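PDB 6H20: probable glutamine-binding lipoprotein GlnH (GLNBP) from Mycobacterium tuberculosis, which is an amino-acid-binding lipoprotein, specific for aspartate, that regulates protein kinase G activity to control glutamate metabolism. Local coordinates for residues A[5-10]-A[186-191]; A[101-106]-A[168-173]; A[50-55]-A[95-100]. One frame throughout, in Å; residues are numbered along the deposited sequence.

Interaction 1: residues A[5-10]-A[186-191]; sequences VGMEIM and VSVVNW. With ASN (asparagine), chain B.
Met7 and Val186 meet obliquely on one flank of a short antiparallel pairing, with Met7 CG 3.6 Å from Val186 CG1. Both branches lie anti to their own backbone N (Met7 chi1 -180°, Val186 chi1 178°). The other methyl of Val186, CG2, is 4.3 Å from Ile9 CG1, so Val186 is touched through both of its branches. Ile9 and Val186 form a non-hydrogen-bonded pair and share this face of the sheet.

Glu8 and Ser187 point to the other face. Their side chains meet at Glu8 CB and Ser187 OG, 3.8 Å apart, and Met10 SD comes to 4.0 Å from Ser187 CB. The serine hydroxyl occupies the crowded position between backbone N and carbonyl carbon; its hydrogen-bond partner is Arg168, whose guanidinium also donates to Gly6 O. The two backbones are joined in a hydrogen-bonded pair: Glu8 N donates to Ser187 O, and Ser187 N returns a bond to Glu8 O over 2.8 Å. Both donors lie in the plane of the carbonyl they meet, and the return bond is nearly straight (168° at the hydrogen).

Beyond the paired residues, a water donates to Val5 O and accepts from Val189 N, bridging the two segments where direct pairing has ended. Gly6 has positive phi, and a side chain there would collide with Val189 CG2. Past the strand, Asn190 N-caps a helix, and Trp191 carries the segment into the pocket, where ASN ND2 lies in the plane of its indole, at the edge, 2.7 Å from NE1. The arrangement is that of an edge strand: the N-terminal 8-9 is added antiparallel to 184-188, which pairs in parallel with 163-167 in a ligand-binding lobe of a periplasmic-binding-protein fold.

Interaction 2: residues A[101-106]-A[168-173]; sequences LSAAER and RGTTSL. With ASN (asparagine), chain B.
Ser102 begins the contacting turn: its backbone N donates almost straight to Glu105 OE1, and its carbonyl accepts from Glu105 N, so the loop is tied back on itself before it meets 168-173. Ala103 follows with CB directed at the other segment, 3.6 Å from Arg168 O and 3.7 Å from Thr170 CG2. The same methyl lies over one face of the Arg106 guanidinium, offset toward its rim.

The closest pair of CA atoms is Ala104 CA and Gly169 CA, 3.9 Å apart. A side chain on Gly169 would clash with Ala104 CA, so glycine permits this approach. A water donates to Arg168 O and accepts weakly from Ala104 N. This is the amino-acid pocket of a family 3 solute-binding protein, and both segments line the bound asparagine.

Arg106 reaches it with a chain bent at chi3 (-70°). Its NE donates to a lone pair of Ala103 O, a bond that restrains the guanidinium's rotation. Arg106 NH1 binds ASN OD1 at 2.8 Å and also Lys120 O. Arg106 NH2 meets ASN O in the guanidinium plane at 3.0 Å, with a weak bond to Gly169 O. Thr171 N, in the first turn of helix 171-176, donates to the same ASN O, while Thr170 N-caps that helix through Thr170 OG1, which accepts from Leu173 N and is also hydrogen-bonded to Ala167 O.

Interaction 3: residues A[50-55]-A[95-100]; sequences RGRLIV and HVEYRI
Arg52 grips Glu97 side-on: NE and NH2 both donate to Glu97 OE1, at 2.8 Å and 3.0 Å respectively. The two chains lie side by side and point the same way, with guanidinium and carboxylate planes 25° apart. NH2 uses the syn lone pair of OE1, whereas NE arrives nearly along the C-O axis. A bend at chi2 (-73°) carries the arginine to the extended glutamate, and its remaining nitrogen, NH1, donates to Arg50 O, fixing the group's rotation. Ile54 CD1 lies over one face of the Arg52 guanidinium, 3.9 Å above its plane and offset toward the rim.

Beneath this bridge the backbones pair in parallel: Leu53 N to His95 O, Glu97 N to Leu53 O, Val55 N to Glu97 O and Arg99 N to Val55 O, the third at 2.8 Å. On the opposite face of the sheet Val55 CG2 packs obliquely on Val96 CG1, 3.6 Å away, and Val55 CB meets Tyr98 CD1.

Further out, helix 77-90 covers the face of Leu53, Val55, Val96 and Tyr98 through Val85, Ala82, Ala86 and Val79. Strand 53-57, helix 77-90 and strand 96-100 thus form a beta-alpha-beta crossover, as in the alpha/beta lobes of periplasmic binding proteins.

How the interactions relate
From the N terminus, residues 5-10 open the longest loop, which closes only when interaction 1 joins strand 8-9 to strand 184-188. Within it comes interaction 3, where 95-100 returns to 50-55 and pairs strands 53-57 and 96-100. Segment 101-106, the loop that follows, opens the next closure and is tied by interaction 2 to the start of helix 171-176; interactions 3 and 2 are therefore in series, and interaction 1 encloses both. Interactions 1 and 2 touch through Arg168, whose N is 2.8 Å from Val188 O, and through Trp191 packed on Ser172; both reach the bound asparagine. Interaction 3 lies apart, its centre about 28 Å from that of interaction 1, but belongs to the same mixed sheet.

Interaction 1: residues A[5-10]-A[186-191]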
loop_
_atom_site.group_PDB
_atom_site.type_symbol
_atom_site.label_atom_id
_atom_site.label_comp_id
_atom_site.label_asym_id
_atom_site.label_seq_id
_atom_site.Cartn_x
_atom_site.Cartn_y
_atom_site.Cartn_z
ATOM N N VAL A 5 11.953 -13.706 10.601
ATOM C CA VAL A 5 12.045 -14.860 9.718
ATOM C C VAL A 5 11.794 -14.426 8.280
ATOM O O VAL A 5 10.907 -13.606 8.001
ATOM C CB VAL A 5 11.064 -15.955 10.174
ATOM C CG1 VAL A 5 10.983 -17.076 9.145
ATOM C CG2 VAL A 5 11.484 -16.500 11.534
ATOM N N GLY A 6 12.598 -14.951 7.362
ATOM C CA GLY A 6 12.408 -14.716 5.947
ATOM C C GLY A 6 13.368 -13.736 5.306
ATOM O O GLY A 6 13.114 -13.302 4.182
ATOM N N MET A 7 14.463 -13.392 5.971
ATOM C CA MET A 7 15.412 -12.426 5.429
ATOM C C MET A 7 16.340 -13.103 4.427
ATOM O O MET A 7 16.944 -14.143 4.721
ATOM C CB MET A 7 16.224 -11.834 6.581
ATOM C CG MET A 7 17.268 -10.799 6.203
ATOM S SD MET A 7 18.053 -10.167 7.713
ATOM C CE MET A 7 16.589 -9.595 8.566
ATOM N N GLU A 8 16.462 -12.515 3.241
ATOM C CA GLU A 8 17.251 -13.097 2.166
ATOM C C GLU A 8 18.132 -12.025 1.550
ATOM O O GLU A 8 17.632 -10.977 1.127
ATOM C CB GLU A 8 16.334 -13.666 1.073
ATOM C CG GLU A 8 15.325 -14.669 1.584
ATOM C CD GLU A 8 14.249 -15.000 0.568
ATOM O OE1 GLU A 8 14.428 -14.689 -0.624
ATOM O OE2 GLU A 8 13.217 -15.563 0.978
ATOM N N ILE A 9 19.430 -12.287 1.478
ATOM C CA ILE A 9 20.313 -11.475 0.646
ATOM C C ILE A 9 20.181 -11.951 -0.798
ATOM O O ILE A 9 20.527 -13.092 -1.127
ATOM C CB ILE A 9 21.764 -11.549 1.145
ATOM C CG1 ILE A 9 21.851 -11.165 2.627
ATOM C CG2 ILE A 9 22.665 -10.666 0.288
ATOM C CD1 ILE A 9 23.162 -11.572 3.308
ATOM N N MET A 10 19.656 -11.085 -1.669
ATOM C CA MET A 10 19.343 -11.493 -3.027
ATOM C C MET A 10 20.622 -11.647 -3.859
ATOM O O MET A 10 21.640 -11.017 -3.562
ATOM C CB MET A 10 18.417 -10.458 -3.662
ATOM C CG MET A 10 17.000 -10.526 -3.108
ATOM S SD MET A 10 15.853 -9.328 -3.834
ATOM C CE MET A 10 16.735 -8.816 -5.295
ATOM N N VAL A 186 18.557 -6.753 0.385
ATOM C CA VAL A 186 18.099 -7.661 1.427
ATOM C C VAL A 186 16.580 -7.630 1.400
ATOM O O VAL A 186 15.973 -6.563 1.557
ATOM C CB VAL A 186 18.631 -7.230 2.803
ATOM C CG1 VAL A 186 18.110 -8.165 3.896
ATOM C CG2 VAL A 186 20.154 -7.178 2.795
ATOM N N SER A 187 15.952 -8.778 1.168
ATOM C CA SER A 187 14.501 -8.812 1.077
ATOM C C SER A 187 13.900 -9.533 2.280
ATOM O O SER A 187 14.531 -10.412 2.877
ATOM C CB SER A 187 14.014 -9.401 -0.252
ATOM O OG SER A 187 14.191 -10.812 -0.328
ATOM N N VAL A 188 12.681 -9.131 2.637
ATOM C CA VAL A 188 11.967 -9.635 3.810
ATOM C C VAL A 188 10.497 -9.833 3.453
ATOM O O VAL A 188 10.043 -9.474 2.368
ATOM C CB VAL A 188 12.098 -8.690 5.020
ATOM C CG1 VAL A 188 13.560 -8.602 5.482
ATOM C CG2 VAL A 188 11.526 -7.322 4.670
ATOM N N VAL A 189 9.738 -10.390 4.400
ATOM C CA VAL A 189 8.306 -10.594 4.178
ATOM C C VAL A 189 7.544 -9.277 4.252
ATOM O O VAL A 189 6.695 -8.987 3.399
ATOM C CB VAL A 189 7.739 -11.622 5.174
ATOM C CG1 VAL A 189 6.222 -11.732 4.997
ATOM C CG2 VAL A 189 8.396 -12.963 4.972
ATOM N N ASN A 190 7.797 -8.472 5.285
ATOM C CA ASN A 190 7.022 -7.255 5.463
ATOM C C ASN A 190 7.911 -6.121 5.960
ATOM O O ASN A 190 9.053 -6.329 6.379
ATOM C CB ASN A 190 5.767 -7.477 6.322
ATOM C CG ASN A 190 6.094 -7.867 7.738
ATOM O OD1 ASN A 190 6.829 -7.168 8.432
ATOM N ND2 ASN A 190 5.552 -8.998 8.177
ATOM N N TRP A 191 7.368 -4.901 5.894
ATOM C CA TRP A 191 8.175 -3.719 6.180
ATOM C C TRP A 191 8.598 -3.638 7.640
ATOM O O TRP A 191 9.659 -3.078 7.936
ATOM C CB TRP A 191 7.445 -2.457 5.728
ATOM C CG TRP A 191 7.337 -2.438 4.247
ATOM C CD1 TRP A 191 6.203 -2.614 3.506
ATOM C CD2 TRP A 191 8.414 -2.292 3.312
ATOM N NE1 TRP A 191 6.509 -2.562 2.173
ATOM C CE2 TRP A 191 7.852 -2.366 2.019
ATOM C CE3 TRP A 191 9.794 -2.090 3.436
ATOM C CZ2 TRP A 191 8.621 -2.273 0.867
ATOM C CZ3 TRP A 191 10.567 -1.991 2.292
ATOM C CH2 TRP A 191 9.971 -2.080 1.010
HETATM N N ASN B . 3.075 0.399 -2.410
HETATM C CA ASN B . 4.155 -0.539 -2.715
HETATM C C ASN B . 3.601 -1.702 -3.517
HETATM O O ASN B . 4.284 -2.728 -3.690
HETATM C CB ASN B . 4.825 -1.034 -1.432
HETATM C CG ASN B . 3.920 -1.908 -0.599
HETATM O OD1 ASN B . 2.704 -1.928 -0.766
HETATM N ND2 ASN B . 4.520 -2.669 0.286
HETATM O OXT ASN B . 2.450 -1.602 -3.994
HETATM O O HOH W 1 11.310 -11.487 6.648
#

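Interaction 2: residues A[101-106]-A[168-173]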
loop_
_atom_site.group_PDB
_atom_site.type_symbol
_atom_site.label_atom_id
_atom_site.label_comp_id
_atom_site.label_asym_id
_atom_site.label_seq_id
_atom_site.Cartn_x
_atom_site.Cartn_y
_atom_site.Cartn_z
ATOM N N LEU A 101 -2.422 -11.252 4.597
ATOM C CA LEU A 101 -1.713 -11.495 3.349
ATOM C C LEU A 101 -0.434 -10.675 3.353
ATOM O O LEU A 101 -0.437 -9.528 3.804
ATOM C CB LEU A 101 -2.549 -10.982 2.154
ATOM C CG LEU A 101 -3.919 -11.562 1.818
ATOM C CD1 LEU A 101 -4.557 -10.740 0.728
ATOM C CD2 LEU A 101 -3.791 -13.013 1.389
ATOM N N SER A 102 0.652 -11.249 2.828
ATOM C CA SER A 102 1.845 -10.443 2.603
ATOM C C SER A 102 1.725 -9.660 1.293
ATOM O O SER A 102 0.810 -9.873 0.485
ATOM C CB SER A 102 3.088 -11.319 2.548
ATOM O OG SER A 102 3.074 -12.119 1.379
ATOM N N ALA A 103 2.664 -8.728 1.095
ATOM C CA ALA A 103 2.699 -7.940 -0.134
ATOM C C ALA A 103 2.765 -8.836 -1.359
ATOM O O ALA A 103 2.123 -8.566 -2.386
ATOM C CB ALA A 103 3.904 -6.990 -0.108
ATOM N N ALA A 104 3.521 -9.928 -1.263
ATOM C CA ALA A 104 3.697 -10.835 -2.384
ATOM C C ALA A 104 2.460 -11.673 -2.664
ATOM O O ALA A 104 2.435 -12.365 -3.685
ATOM C CB ALA A 104 4.893 -11.752 -2.103
ATOM N N GLU A 105 1.449 -11.645 -1.791
ATOM C CA GLU A 105 0.237 -12.448 -1.955
ATOM C C GLU A 105 -0.998 -11.639 -2.330
ATOM O O GLU A 105 -2.081 -12.220 -2.458
ATOM C CB GLU A 105 -0.063 -13.223 -0.664
ATOM C CG GLU A 105 0.998 -14.248 -0.282
ATOM C CD GLU A 105 0.888 -14.747 1.158
ATOM O OE1 GLU A 105 0.364 -14.031 2.036
ATOM O OE2 GLU A 105 1.355 -15.876 1.423
ATOM N N ARG A 106 -0.881 -10.318 -2.484
ATOM C CA ARG A 106 -2.066 -9.507 -2.758
ATOM C C ARG A 106 -2.720 -9.880 -4.084
ATOM O O ARG A 106 -3.947 -9.991 -4.161
ATOM C CB ARG A 106 -1.693 -8.025 -2.767
ATOM C CG ARG A 106 -1.280 -7.504 -1.409
ATOM C CD ARG A 106 -0.765 -6.048 -1.504
ATOM N NE ARG A 106 0.524 -5.999 -2.197
ATOM C CZ ARG A 106 1.289 -4.906 -2.263
ATOM N NH1 ARG A 106 0.881 -3.775 -1.694
ATOM N NH2 ARG A 106 2.459 -4.944 -2.896
ATOM N N ARG A 168 9.521 -8.419 -0.217
ATOM C CA ARG A 168 9.312 -9.137 -1.460
ATOM C C ARG A 168 7.919 -8.830 -2.006
ATOM O O ARG A 168 6.976 -8.563 -1.253
ATOM C CB ARG A 168 9.512 -10.641 -1.232
ATOM C CG ARG A 168 10.988 -11.011 -1.095
ATOM C CD ARG A 168 11.229 -12.515 -1.036
ATOM N NE ARG A 168 10.750 -13.119 0.206
ATOM C CZ ARG A 168 11.394 -13.075 1.369
ATOM N NH1 ARG A 168 12.552 -12.431 1.479
ATOM N NH2 ARG A 168 10.871 -13.676 2.438
ATOM N N GLY A 169 7.809 -8.804 -3.330
ATOM C CA GLY A 169 6.504 -8.617 -3.940
ATOM C C GLY A 169 6.081 -7.175 -4.069
ATOM O O GLY A 169 4.888 -6.900 -4.265
ATOM N N THR A 170 7.014 -6.236 -3.974
ATOM C CA THR A 170 6.650 -4.826 -3.955
ATOM C C THR A 170 7.226 -4.090 -5.153
ATOM O O THR A 170 8.224 -4.502 -5.756
ATOM C CB THR A 170 7.153 -4.141 -2.676
ATOM O OG1 THR A 170 8.590 -4.205 -2.623
ATOM C CG2 THR A 170 6.542 -4.785 -1.434
ATOM N N THR A 171 6.589 -2.963 -5.482
ATOM C CA THR A 171 7.155 -2.073 -6.486
ATOM C C THR A 171 8.471 -1.501 -6.002
ATOM O O THR A 171 9.326 -1.149 -6.824
ATOM C CB THR A 171 6.205 -0.897 -6.731
ATOM O OG1 THR A 171 5.962 -0.231 -5.484
ATOM C CG2 THR A 171 4.864 -1.360 -7.374
ATOM N N SER A 172 8.657 -1.452 -4.676
ATOM C CA SER A 172 9.865 -0.878 -4.097
ATOM C C SER A 172 11.090 -1.666 -4.517
ATOM O O SER A 172 12.132 -1.087 -4.852
ATOM C CB SER A 172 9.743 -0.892 -2.574
ATOM O OG SER A 172 8.475 -0.421 -2.171
ATOM N N LEU A 173 10.974 -2.998 -4.507
ATOM C CA LEU A 173 12.062 -3.859 -4.951
ATOM C C LEU A 173 12.408 -3.570 -6.401
ATOM O O LEU A 173 13.583 -3.439 -6.758
ATOM C CB LEU A 173 11.639 -5.320 -4.774
ATOM C CG LEU A 173 12.521 -6.428 -5.350
ATOM C CD1 LEU A 173 13.971 -6.276 -4.915
ATOM C CD2 LEU A 173 11.967 -7.793 -4.930
HETATM N N ASN B . 3.075 0.399 -2.410
HETATM C CA ASN B . 4.155 -0.539 -2.715
HETATM C C ASN B . 3.601 -1.702 -3.517
HETATM O O ASN B . 4.284 -2.728 -3.690
HETATM C CB ASN B . 4.825 -1.034 -1.432
HETATM C CG ASN B . 3.920 -1.908 -0.599
HETATM O OD1 ASN B . 2.704 -1.928 -0.766
HETATM N ND2 ASN B . 4.520 -2.669 0.286
HETATM O OXT ASN B . 2.450 -1.602 -3.994
HETATM O O HOH W 2 6.075 -9.943 0.867
#

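Interaction 3: residues A[50-55]-A[95-100]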
loop_
_atom_site.group_PDB
_atom_site.type_symbol
_atom_site.label_atom_id
_atom_site.label_comp_id
_atom_site.label_asym_id
_atom_site.label_seq_id
_atom_site.Cartn_x
_atom_site.Cartn_y
_atom_site.Cartn_z
ATOM N N ARG A 50 -23.146 -12.740 2.496
ATOM C CA ARG A 50 -22.118 -13.398 3.295
ATOM C C ARG A 50 -21.962 -12.769 4.672
ATOM O O ARG A 50 -21.284 -13.353 5.525
ATOM C CB ARG A 50 -20.770 -13.418 2.567
ATOM C CG ARG A 50 -20.686 -14.434 1.433
ATOM C CD ARG A 50 -19.255 -14.618 0.947
ATOM N NE ARG A 50 -18.784 -13.468 0.174
ATOM C CZ ARG A 50 -18.997 -13.304 -1.129
ATOM N NH1 ARG A 50 -19.671 -14.218 -1.815
ATOM N NH2 ARG A 50 -18.532 -12.226 -1.750
ATOM N N GLY A 51 -22.575 -11.607 4.905
ATOM C CA GLY A 51 -22.649 -11.020 6.224
ATOM C C GLY A 51 -21.476 -10.147 6.599
ATOM O O GLY A 51 -21.535 -9.469 7.635
ATOM N N ARG A 52 -20.417 -10.138 5.797
ATOM C CA ARG A 52 -19.257 -9.310 6.093
ATOM C C ARG A 52 -18.419 -9.156 4.835
ATOM O O ARG A 52 -18.449 -10.008 3.938
ATOM C CB ARG A 52 -18.398 -9.893 7.227
ATOM C CG ARG A 52 -17.468 -11.029 6.801
ATOM C CD ARG A 52 -18.226 -12.324 6.523
ATOM N NE ARG A 52 -17.327 -13.477 6.520
ATOM C CZ ARG A 52 -17.650 -14.673 6.035
ATOM N NH1 ARG A 52 -18.855 -14.873 5.512
ATOM N NH2 ARG A 52 -16.771 -15.667 6.072
ATOM N N LEU A 53 -17.681 -8.051 4.786
ATOM C CA LEU A 53 -16.688 -7.795 3.752
ATOM C C LEU A 53 -15.368 -8.428 4.172
ATOM O O LEU A 53 -14.909 -8.216 5.300
ATOM C CB LEU A 53 -16.503 -6.283 3.606
ATOM C CG LEU A 53 -15.485 -5.769 2.588
ATOM C CD1 LEU A 53 -16.003 -6.030 1.172
ATOM C CD2 LEU A 53 -15.201 -4.274 2.788
ATOM N N ILE A 54 -14.772 -9.221 3.281
ATOM C CA ILE A 54 -13.503 -9.892 3.567
ATOM C C ILE A 54 -12.387 -9.084 2.922
ATOM O O ILE A 54 -12.361 -8.904 1.696
ATOM C CB ILE A 54 -13.508 -11.348 3.081
ATOM C CG1 ILE A 54 -14.663 -12.106 3.743
ATOM C CG2 ILE A 54 -12.164 -12.011 3.378
ATOM C CD1 ILE A 54 -14.934 -13.475 3.144
ATOM N N VAL A 55 -11.472 -8.586 3.761
ATOM C CA VAL A 55 -10.481 -7.586 3.380
ATOM C C VAL A 55 -9.094 -8.186 3.545
ATOM O O VAL A 55 -8.747 -8.660 4.630
ATOM C CB VAL A 55 -10.614 -6.335 4.264
ATOM C CG1 VAL A 55 -9.551 -5.290 3.900
ATOM C CG2 VAL A 55 -12.012 -5.739 4.150
ATOM N N HIS A 95 -18.684 -4.682 9.905
ATOM C CA HIS A 95 -18.892 -6.005 9.306
ATOM C C HIS A 95 -17.747 -6.342 8.349
ATOM O O HIS A 95 -17.907 -6.406 7.125
ATOM C CB HIS A 95 -20.241 -6.064 8.604
ATOM C CG HIS A 95 -21.405 -5.943 9.532
ATOM N ND1 HIS A 95 -22.046 -4.746 9.767
ATOM C CD2 HIS A 95 -22.042 -6.867 10.287
ATOM C CE1 HIS A 95 -23.032 -4.941 10.627
ATOM N NE2 HIS A 95 -23.048 -6.219 10.959
ATOM N N VAL A 96 -16.576 -6.581 8.941
ATOM C CA VAL A 96 -15.353 -6.861 8.203
ATOM C C VAL A 96 -14.651 -8.060 8.829
ATOM O O VAL A 96 -14.543 -8.156 10.059
ATOM C CB VAL A 96 -14.409 -5.637 8.213
ATOM C CG1 VAL A 96 -13.084 -5.980 7.585
ATOM C CG2 VAL A 96 -15.040 -4.457 7.482
ATOM N N GLU A 97 -14.163 -8.964 7.981
ATOM C CA GLU A 97 -13.244 -10.022 8.373
ATOM C C GLU A 97 -11.962 -9.853 7.564
ATOM O O GLU A 97 -12.009 -9.536 6.370
ATOM C CB GLU A 97 -13.875 -11.393 8.087
ATOM C CG GLU A 97 -12.925 -12.582 8.268
ATOM C CD GLU A 97 -13.590 -13.916 7.963
ATOM O OE1 GLU A 97 -14.619 -13.917 7.261
ATOM O OE2 GLU A 97 -13.093 -14.965 8.435
ATOM N N TYR A 98 -10.817 -10.021 8.216
ATOM C CA TYR A 98 -9.523 -9.824 7.573
ATOM C C TYR A 98 -8.923 -11.162 7.165
ATOM O O TYR A 98 -9.075 -12.164 7.871
ATOM C CB TYR A 98 -8.552 -9.069 8.495
ATOM C CG TYR A 98 -9.125 -7.754 8.938
ATOM C CD1 TYR A 98 -9.229 -6.691 8.048
ATOM C CD2 TYR A 98 -9.632 -7.588 10.217
ATOM C CE1 TYR A 98 -9.785 -5.491 8.429
ATOM C CE2 TYR A 98 -10.196 -6.390 10.613
ATOM C CZ TYR A 98 -10.272 -5.342 9.701
ATOM O OH TYR A 98 -10.832 -4.147 10.055
ATOM N N ARG A 99 -8.299 -11.190 5.991
ATOM C CA ARG A 99 -7.412 -12.275 5.601
ATOM C C ARG A 99 -6.004 -11.714 5.598
ATOM O O ARG A 99 -5.713 -10.767 4.858
ATOM C CB ARG A 99 -7.742 -12.853 4.225
ATOM C CG ARG A 99 -6.886 -14.100 3.931
ATOM C CD ARG A 99 -7.111 -14.721 2.552
ATOM N NE ARG A 99 -8.461 -15.242 2.379
ATOM C CZ ARG A 99 -8.812 -16.515 2.537
ATOM N NH1 ARG A 99 -7.909 -17.431 2.890
ATOM N NH2 ARG A 99 -10.078 -16.871 2.347
ATOM N N ILE A 100 -5.138 -12.276 6.430
ATOM C CA ILE A 100 -3.777 -11.762 6.547
ATOM C C ILE A 100 -2.964 -12.218 5.343
ATOM O O ILE A 100 -2.827 -13.421 5.089
ATOM C CB ILE A 100 -3.129 -12.210 7.865
ATOM C CG1 ILE A 100 -4.014 -11.813 9.052
ATOM C CG2 ILE A 100 -1.717 -11.655 7.986
ATOM C CD1 ILE A 100 -4.226 -10.340 9.227
#